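Local coordinates for protein sulfate transporter 4.1, chloroplastic (Arabidopsis thaliana, PDB 7LHV) that couples the movement of sulfate across a membrane to that of protons, as a symporter of the SLC26A/SulP family, and may help regulate sulfate assimilation, at residues Ile76-Thr88 and Phe136-Ala148. Residues are numbered along the deposited sequence; the frame is centred on the assembly and turned at random.
Sequences IDTLFPCFRWIRT and FVYAIFGSSRQLA
Pro81 and Cys82, in the turn that joins the short helices 72-79 and 83-86, pack on Ile140 and Phe141 at the C-terminal end of helix 125-141. That helix is a predicted membrane span of the SLC26/SulP transport domain, a fold of two inverted repeats of seven membrane segments. Here the backbones come close, with Cys82 CA 5.0 Å from Ile140 CA. Carbonyls at a helix end lack the amide partners of a next turn, and one polar link answers this: Cys82 N gives Ile140 O a weak hydrogen bond (3.4 Å, 142° at the hydrogen). Proline suits the start of a helical turn, where no amide donor is needed, and its rigid ring lays CG 3.7 Å from Phe141 C. Cysteine is small enough to let the chains approach, and its SG, at chi1 65°, still brushes Ile140 CG2. Buried Trp85 belongs to this tight side, its indole edge turned to the helix end with CZ2 3.7 Å from Ala139 O.

Next to it the rings of Phe80 and Phe141 stand abreast, their planes 63° apart. Phe141 CE1 comes to the edge of the Phe80 ring, 3.6 Å from Phe80 CE1, while the Phe141 edge also meets Leu79 O. Phe141 also touches Val374 of helix 365-381; an alanine here would probably open a gap between Phe80 and Val374 and take away the ring that Phe80 and Leu79 O lean on.

The partly exposed arginine ends are looser, with no hydrogen bond across. Arg84 NH2 lies 4.2 Å from Arg145 NH2, a closeness of like charges probably eased by Arg84's bond to the backbone carbonyl of Glu362 and Arg145's cation-pi contact with Tyr361. Arginine's long, extended chain carries Arg145 past the indole, setting Trp85 CB over one guanidinium face, 4.0 Å from Arg145 NE.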
ATOM      1  N   ILE A  76     -26.325  17.835  23.559  1.00105.08           N
ATOM      2  CA  ILE A  76     -25.687  17.120  24.660  1.00105.08           C
ATOM      3  C   ILE A  76     -25.330  15.702  24.241  1.00105.08           C
ATOM      4  O   ILE A  76     -24.227  15.215  24.517  1.00105.08           O
ATOM      5  CB  ILE A  76     -26.600  17.141  25.899  1.00105.08           C
ATOM      6  CG1 ILE A  76     -26.626  18.538  26.520  1.00105.08           C
ATOM      7  CG2 ILE A  76     -26.148  16.115  26.917  1.00105.08           C
ATOM      8  CD1 ILE A  76     -27.676  18.709  27.594  1.00105.08           C
ATOM      9  N   ASP A  77     -26.256  15.016  23.565  1.00101.25           N
ATOM     10  CA  ASP A  77     -25.972  13.664  23.096  1.00101.25           C
ATOM     11  C   ASP A  77     -24.863  13.654  22.054  1.00101.25           C
ATOM     12  O   ASP A  77     -24.077  12.701  21.994  1.00101.25           O
ATOM     13  CB  ASP A  77     -27.240  13.025  22.530  1.00101.25           C
ATOM     14  CG  ASP A  77     -27.192  11.511  22.557  1.00101.25           C
ATOM     15  OD1 ASP A  77     -26.141  10.954  22.942  1.00101.25           O
ATOM     16  OD2 ASP A  77     -28.205  10.876  22.198  1.00101.25           O
ATOM     17  N   THR A  78     -24.790  14.690  21.217  1.00101.45           N
ATOM     18  CA  THR A  78     -23.733  14.760  20.214  1.00101.45           C
ATOM     19  C   THR A  78     -22.365  14.942  20.864  1.00101.45           C
ATOM     20  O   THR A  78     -21.397  14.267  20.495  1.00101.45           O
ATOM     21  CB  THR A  78     -24.017  15.899  19.234  1.00101.45           C
ATOM     22  OG1 THR A  78     -25.294  15.694  18.617  1.00101.45           O
ATOM     23  CG2 THR A  78     -22.943  15.960  18.160  1.00101.45           C
ATOM     24  N   LEU A  79     -22.266  15.849  21.836  1.00 95.34           N
ATOM     25  CA  LEU A  79     -20.966  16.125  22.437  1.00 95.34           C
ATOM     26  C   LEU A  79     -20.581  15.107  23.505  1.00 95.34           C
ATOM     27  O   LEU A  79     -19.392  14.818  23.675  1.00 95.34           O
ATOM     28  CB  LEU A  79     -20.945  17.533  23.033  1.00 95.34           C
ATOM     29  CG  LEU A  79     -20.793  18.686  22.041  1.00 95.34           C
ATOM     30  CD1 LEU A  79     -20.439  19.967  22.773  1.00 95.34           C
ATOM     31  CD2 LEU A  79     -19.746  18.362  20.989  1.00 95.34           C
ATOM     32  N   PHE A  80     -21.557  14.554  24.228  1.00 86.27           N
ATOM     33  CA  PHE A  80     -21.299  13.659  25.354  1.00 86.27           C
ATOM     34  C   PHE A  80     -21.954  12.310  25.080  1.00 86.27           C
ATOM     35  O   PHE A  80     -23.135  12.109  25.400  1.00 86.27           O
ATOM     36  CB  PHE A  80     -21.823  14.259  26.655  1.00 86.27           C
ATOM     37  CG  PHE A  80     -21.136  15.530  27.056  1.00 86.27           C
ATOM     38  CD1 PHE A  80     -19.799  15.732  26.768  1.00 86.27           C
ATOM     39  CD2 PHE A  80     -21.831  16.524  27.721  1.00 86.27           C
ATOM     40  CE1 PHE A  80     -19.168  16.903  27.137  1.00 86.27           C
ATOM     41  CE2 PHE A  80     -21.207  17.696  28.092  1.00 86.27           C
ATOM     42  CZ  PHE A  80     -19.875  17.885  27.800  1.00 86.27           C
ATOM     43  N   PRO A  81     -21.226  11.359  24.495  1.00 77.96           N
ATOM     44  CA  PRO A  81     -21.817  10.034  24.248  1.00 77.96           C
ATOM     45  C   PRO A  81     -22.166   9.272  25.514  1.00 77.96           C
ATOM     46  O   PRO A  81     -22.932   8.303  25.439  1.00 77.96           O
ATOM     47  CB  PRO A  81     -20.735   9.310  23.434  1.00 77.96           C
ATOM     48  CG  PRO A  81     -19.478  10.044  23.725  1.00 77.96           C
ATOM     49  CD  PRO A  81     -19.863  11.469  23.952  1.00 77.96           C
ATOM     50  N   CYS A  82     -21.632   9.676  26.670  1.00 79.96           N
ATOM     51  CA  CYS A  82     -21.926   8.972  27.914  1.00 79.96           C
ATOM     52  C   CYS A  82     -23.423   8.943  28.194  1.00 79.96           C
ATOM     53  O   CYS A  82     -23.952   7.938  28.688  1.00 79.96           O
ATOM     54  CB  CYS A  82     -21.182   9.628  29.075  1.00 79.96           C
ATOM     55  SG  CYS A  82     -21.708  11.318  29.432  1.00 79.96           S
ATOM     56  N   PHE A  83     -24.127  10.025  27.856  1.00 85.64           N
ATOM     57  CA  PHE A  83     -25.562  10.085  28.101  1.00 85.64           C
ATOM     58  C   PHE A  83     -26.317   8.989  27.366  1.00 85.64           C
ATOM     59  O   PHE A  83     -27.442   8.662  27.757  1.00 85.64           O
ATOM     60  CB  PHE A  83     -26.103  11.458  27.706  1.00 85.64           C
ATOM     61  CG  PHE A  83     -25.771  12.540  28.688  1.00 85.64           C
ATOM     62  CD1 PHE A  83     -26.551  12.738  29.814  1.00 85.64           C
ATOM     63  CD2 PHE A  83     -24.674  13.360  28.488  1.00 85.64           C
ATOM     64  CE1 PHE A  83     -26.245  13.734  30.722  1.00 85.64           C
ATOM     65  CE2 PHE A  83     -24.362  14.358  29.392  1.00 85.64           C
ATOM     66  CZ  PHE A  83     -25.150  14.545  30.509  1.00 85.64           C
ATOM     67  N   ARG A  84     -25.713   8.397  26.329  1.00 81.69           N
ATOM     68  CA  ARG A  84     -26.351   7.279  25.643  1.00 81.69           C
ATOM     69  C   ARG A  84     -26.697   6.154  26.606  1.00 81.69           C
ATOM     70  O   ARG A  84     -27.673   5.430  26.383  1.00 81.69           O
ATOM     71  CB  ARG A  84     -25.450   6.758  24.525  1.00 81.69           C
ATOM     72  CG  ARG A  84     -25.523   7.558  23.238  1.00 81.69           C
ATOM     73  CD  ARG A  84     -24.579   6.990  22.196  1.00 81.69           C
ATOM     74  NE  ARG A  84     -24.886   5.598  21.892  1.00 81.69           N
ATOM     75  CZ  ARG A  84     -24.030   4.744  21.348  1.00 81.69           C
ATOM     76  NH1 ARG A  84     -22.798   5.107  21.032  1.00 81.69           N
ATOM     77  NH2 ARG A  84     -24.421   3.494  21.117  1.00 81.69           N
ATOM     78  N   TRP A  85     -25.921   5.986  27.679  1.00 80.02           N
ATOM     79  CA  TRP A  85     -26.280   5.022  28.709  1.00 80.02           C
ATOM     80  C   TRP A  85     -26.824   5.671  29.974  1.00 80.02           C
ATOM     81  O   TRP A  85     -27.284   4.951  30.866  1.00 80.02           O
ATOM     82  CB  TRP A  85     -25.082   4.129  29.065  1.00 80.02           C
ATOM     83  CG  TRP A  85     -23.806   4.859  29.347  1.00 80.02           C
ATOM     84  CD1 TRP A  85     -22.781   5.076  28.477  1.00 80.02           C
ATOM     85  CD2 TRP A  85     -23.412   5.456  30.588  1.00 80.02           C
ATOM     86  NE1 TRP A  85     -21.775   5.776  29.095  1.00 80.02           N
ATOM     87  CE2 TRP A  85     -22.138   6.023  30.393  1.00 80.02           C
ATOM     88  CE3 TRP A  85     -24.013   5.573  31.845  1.00 80.02           C
ATOM     89  CZ2 TRP A  85     -21.455   6.693  31.404  1.00 80.02           C
ATOM     90  CZ3 TRP A  85     -23.334   6.238  32.848  1.00 80.02           C
ATOM     91  CH2 TRP A  85     -22.069   6.791  32.622  1.00 80.02           C
ATOM     92  N   ILE A  86     -26.785   6.999  30.080  1.00 84.57           N
ATOM     93  CA  ILE A  86     -27.353   7.652  31.255  1.00 84.57           C
ATOM     94  C   ILE A  86     -28.874   7.642  31.196  1.00 84.57           C
ATOM     95  O   ILE A  86     -29.544   7.360  32.197  1.00 84.57           O
ATOM     96  CB  ILE A  86     -26.800   9.080  31.397  1.00 84.57           C
ATOM     97  CG1 ILE A  86     -25.311   9.040  31.732  1.00 84.57           C
ATOM     98  CG2 ILE A  86     -27.563   9.844  32.466  1.00 84.57           C
ATOM     99  CD1 ILE A  86     -24.665  10.403  31.796  1.00 84.57           C
ATOM    100  N   ARG A  87     -29.447   7.951  30.030  1.00 90.85           N
ATOM    101  CA  ARG A  87     -30.901   7.992  29.906  1.00 90.85           C
ATOM    102  C   ARG A  87     -31.509   6.611  30.110  1.00 90.85           C
ATOM    103  O   ARG A  87     -32.491   6.452  30.844  1.00 90.85           O
ATOM    104  CB  ARG A  87     -31.294   8.558  28.542  1.00 90.85           C
ATOM    105  CG  ARG A  87     -30.952  10.027  28.361  1.00 90.85           C
ATOM    106  CD  ARG A  87     -31.368  10.524  26.986  1.00 90.85           C
ATOM    107  NE  ARG A  87     -31.069  11.941  26.810  1.00 90.85           N
ATOM    108  CZ  ARG A  87     -29.931  12.410  26.317  1.00 90.85           C
ATOM    109  NH1 ARG A  87     -28.966  11.600  25.916  1.00 90.85           N
ATOM    110  NH2 ARG A  87     -29.760  13.726  26.221  1.00 90.85           N
ATOM    111  N   THR A  88     -30.934   5.594  29.473  1.00 92.18           N
ATOM    112  CA  THR A  88     -31.425   4.224  29.606  1.00 92.18           C
ATOM    113  C   THR A  88     -30.619   3.501  30.683  1.00 92.18           C
ATOM    114  O   THR A  88     -29.771   2.650  30.413  1.00 92.18           O
ATOM    115  CB  THR A  88     -31.348   3.499  28.265  1.00 92.18           C
ATOM    116  OG1 THR A  88     -29.981   3.424  27.841  1.00 92.18           O
ATOM    117  CG2 THR A  88     -32.155   4.244  27.214  1.00 92.18           C
ATOM    118  N   PHE A 136     -11.628   8.998  33.741  1.00 58.98           N
ATOM    119  CA  PHE A 136     -12.738   9.931  33.918  1.00 58.98           C
ATOM    120  C   PHE A 136     -13.106  10.607  32.611  1.00 58.98           C
ATOM    121  O   PHE A 136     -14.286  10.863  32.348  1.00 58.98           O
ATOM    122  CB  PHE A 136     -12.407  10.992  34.970  1.00 58.98           C
ATOM    123  CG  PHE A 136     -12.454  10.493  36.379  1.00 58.98           C
ATOM    124  CD1 PHE A 136     -11.437   9.715  36.892  1.00 58.98           C
ATOM    125  CD2 PHE A 136     -13.517  10.823  37.198  1.00 58.98           C
ATOM    126  CE1 PHE A 136     -11.487   9.267  38.193  1.00 58.98           C
ATOM    127  CE2 PHE A 136     -13.573  10.376  38.498  1.00 58.98           C
ATOM    128  CZ  PHE A 136     -12.557   9.596  38.996  1.00 58.98           C
ATOM    129  N   VAL A 137     -12.114  10.912  31.778  1.00 54.60           N
ATOM    130  CA  VAL A 137     -12.428  11.509  30.489  1.00 54.60           C
ATOM    131  C   VAL A 137     -13.100  10.487  29.585  1.00 54.60           C
ATOM    132  O   VAL A 137     -14.121  10.778  28.951  1.00 54.60           O
ATOM    133  CB  VAL A 137     -11.164  12.100  29.845  1.00 54.60           C
ATOM    134  CG1 VAL A 137     -11.492  12.652  28.479  1.00 54.60           C
ATOM    135  CG2 VAL A 137     -10.604  13.194  30.726  1.00 54.60           C
ATOM    136  N   TYR A 138     -12.571   9.261  29.544  1.00 55.06           N
ATOM    137  CA  TYR A 138     -13.114   8.277  28.617  1.00 55.06           C
ATOM    138  C   TYR A 138     -14.563   7.959  28.946  1.00 55.06           C
ATOM    139  O   TYR A 138     -15.413   7.894  28.050  1.00 55.06           O
ATOM    140  CB  TYR A 138     -12.275   7.006  28.633  1.00 55.06           C
ATOM    141  CG  TYR A 138     -12.738   5.991  27.620  1.00 55.06           C
ATOM    142  CD1 TYR A 138     -12.389   6.112  26.287  1.00 55.06           C
ATOM    143  CD2 TYR A 138     -13.536   4.920  27.993  1.00 55.06           C
ATOM    144  CE1 TYR A 138     -12.808   5.194  25.356  1.00 55.06           C
ATOM    145  CE2 TYR A 138     -13.962   3.997  27.067  1.00 55.06           C
ATOM    146  CZ  TYR A 138     -13.595   4.139  25.750  1.00 55.06           C
ATOM    147  OH  TYR A 138     -14.016   3.222  24.817  1.00 55.06           O
ATOM    148  N   ALA A 139     -14.875   7.802  30.233  1.00 57.21           N
ATOM    149  CA  ALA A 139     -16.244   7.514  30.639  1.00 57.21           C
ATOM    150  C   ALA A 139     -17.211   8.599  30.196  1.00 57.21           C
ATOM    151  O   ALA A 139     -18.414   8.342  30.106  1.00 57.21           O
ATOM    152  CB  ALA A 139     -16.318   7.336  32.154  1.00 57.21           C
ATOM    153  N   ILE A 140     -16.714   9.804  29.922  1.00 61.55           N
ATOM    154  CA  ILE A 140     -17.570  10.855  29.392  1.00 61.55           C
ATOM    155  C   ILE A 140     -17.565  10.871  27.866  1.00 61.55           C
ATOM    156  O   ILE A 140     -18.588  11.181  27.249  1.00 61.55           O
ATOM    157  CB  ILE A 140     -17.146  12.221  29.959  1.00 61.55           C
ATOM    158  CG1 ILE A 140     -17.178  12.193  31.486  1.00 61.55           C
ATOM    159  CG2 ILE A 140     -18.053  13.320  29.445  1.00 61.55           C
ATOM    160  CD1 ILE A 140     -16.604  13.436  32.127  1.00 61.55           C
ATOM    161  N   PHE A 141     -16.443  10.521  27.236  1.00 58.30           N
ATOM    162  CA  PHE A 141     -16.297  10.670  25.794  1.00 58.30           C
ATOM    163  C   PHE A 141     -16.117   9.346  25.066  1.00 58.30           C
ATOM    164  O   PHE A 141     -15.852   9.349  23.859  1.00 58.30           O
ATOM    165  CB  PHE A 141     -15.121  11.599  25.475  1.00 58.30           C
ATOM    166  CG  PHE A 141     -15.341  13.018  25.909  1.00 58.30           C
ATOM    167  CD1 PHE A 141     -16.207  13.841  25.216  1.00 58.30           C
ATOM    168  CD2 PHE A 141     -14.680  13.529  27.012  1.00 58.30           C
ATOM    169  CE1 PHE A 141     -16.413  15.146  25.612  1.00 58.30           C
ATOM    170  CE2 PHE A 141     -14.880  14.833  27.413  1.00 58.30           C
ATOM    171  CZ  PHE A 141     -15.748  15.642  26.713  1.00 58.30           C
ATOM    172  N   GLY A 142     -16.254   8.221  25.753  1.00 57.22           N
ATOM    173  CA  GLY A 142     -16.064   6.920  25.144  1.00 57.22           C
ATOM    174  C   GLY A 142     -17.376   6.273  24.749  1.00 57.22           C
ATOM    175  O   GLY A 142     -18.377   6.380  25.452  1.00 57.22           O
ATOM    176  N   SER A 143     -17.356   5.589  23.607  1.00 62.09           N
ATOM    177  CA  SER A 143     -18.542   4.905  23.110  1.00 62.09           C
ATOM    178  C   SER A 143     -18.728   3.525  23.721  1.00 62.09           C
ATOM    179  O   SER A 143     -19.869   3.090  23.909  1.00 62.09           O
ATOM    180  CB  SER A 143     -18.477   4.783  21.587  1.00 62.09           C
ATOM    181  OG  SER A 143     -18.537   6.058  20.974  1.00 62.09           O
ATOM    182  N   SER A 144     -17.639   2.827  24.027  1.00 62.31           N
ATOM    183  CA  SER A 144     -17.745   1.491  24.597  1.00 62.31           C
ATOM    184  C   SER A 144     -18.181   1.563  26.054  1.00 62.31           C
ATOM    185  O   SER A 144     -17.820   2.487  26.784  1.00 62.31           O
ATOM    186  CB  SER A 144     -16.411   0.760  24.483  1.00 62.31           C
ATOM    187  OG  SER A 144     -16.553  -0.604  24.833  1.00 62.31           O
ATOM    188  N   ARG A 145     -18.971   0.577  26.474  1.00 66.38           N
ATOM    189  CA  ARG A 145     -19.467   0.516  27.840  1.00 66.38           C
ATOM    190  C   ARG A 145     -18.744  -0.511  28.700  1.00 66.38           C
ATOM    191  O   ARG A 145     -18.955  -0.530  29.916  1.00 66.38           O
ATOM    192  CB  ARG A 145     -20.971   0.214  27.842  1.00 66.38           C
ATOM    193  CG  ARG A 145     -21.800   1.244  27.101  1.00 66.38           C
ATOM    194  CD  ARG A 145     -23.254   0.823  27.010  1.00 66.38           C
ATOM    195  NE  ARG A 145     -24.009   1.684  26.109  1.00 66.38           N
ATOM    196  CZ  ARG A 145     -25.258   1.454  25.727  1.00 66.38           C
ATOM    197  NH1 ARG A 145     -25.927   0.395  26.153  1.00 66.38           N
ATOM    198  NH2 ARG A 145     -25.849   2.306  24.896  1.00 66.38           N
ATOM    199  N   GLN A 146     -17.903  -1.358  28.109  1.00 63.42           N
ATOM    200  CA  GLN A 146     -17.127  -2.326  28.865  1.00 63.42           C
ATOM    201  C   GLN A 146     -15.623  -2.165  28.711  1.00 63.42           C
ATOM    202  O   GLN A 146     -14.875  -2.840  29.426  1.00 63.42           O
ATOM    203  CB  GLN A 146     -17.502  -3.765  28.470  1.00 63.42           C
ATOM    204  CG  GLN A 146     -18.860  -4.252  28.960  1.00 63.42           C
ATOM    205  CD  GLN A 146     -20.020  -3.567  28.279  1.00 63.42           C
ATOM    206  OE1 GLN A 146     -20.838  -2.915  28.924  1.00 63.42           O
ATOM    207  NE2 GLN A 146     -20.100  -3.712  26.962  1.00 63.42           N
ATOM    208  N   LEU A 147     -15.158  -1.310  27.806  1.00 55.48           N
ATOM    209  CA  LEU A 147     -13.726  -1.156  27.593  1.00 55.48           C
ATOM    210  C   LEU A 147     -13.070  -0.486  28.791  1.00 55.48           C
ATOM    211  O   LEU A 147     -13.598   0.476  29.353  1.00 55.48           O
ATOM    212  CB  LEU A 147     -13.460  -0.344  26.328  1.00 55.48           C
ATOM    213  CG  LEU A 147     -12.005  -0.293  25.869  1.00 55.48           C
ATOM    214  CD1 LEU A 147     -11.620  -1.589  25.203  1.00 55.48           C
ATOM    215  CD2 LEU A 147     -11.780   0.868  24.929  1.00 55.48           C
ATOM    216  N   ALA A 148     -11.906  -0.999  29.178  1.00 55.07           N
ATOM    217  CA  ALA A 148     -11.129  -0.459  30.284  1.00 55.07           C
ATOM    218  C   ALA A 148      -9.907   0.259  29.734  1.00 55.07           C
ATOM    219  O   ALA A 148      -9.140  -0.318  28.957  1.00 55.07           O
ATOM    220  CB  ALA A 148     -10.710  -1.565  31.251  1.00 55.07           C
TER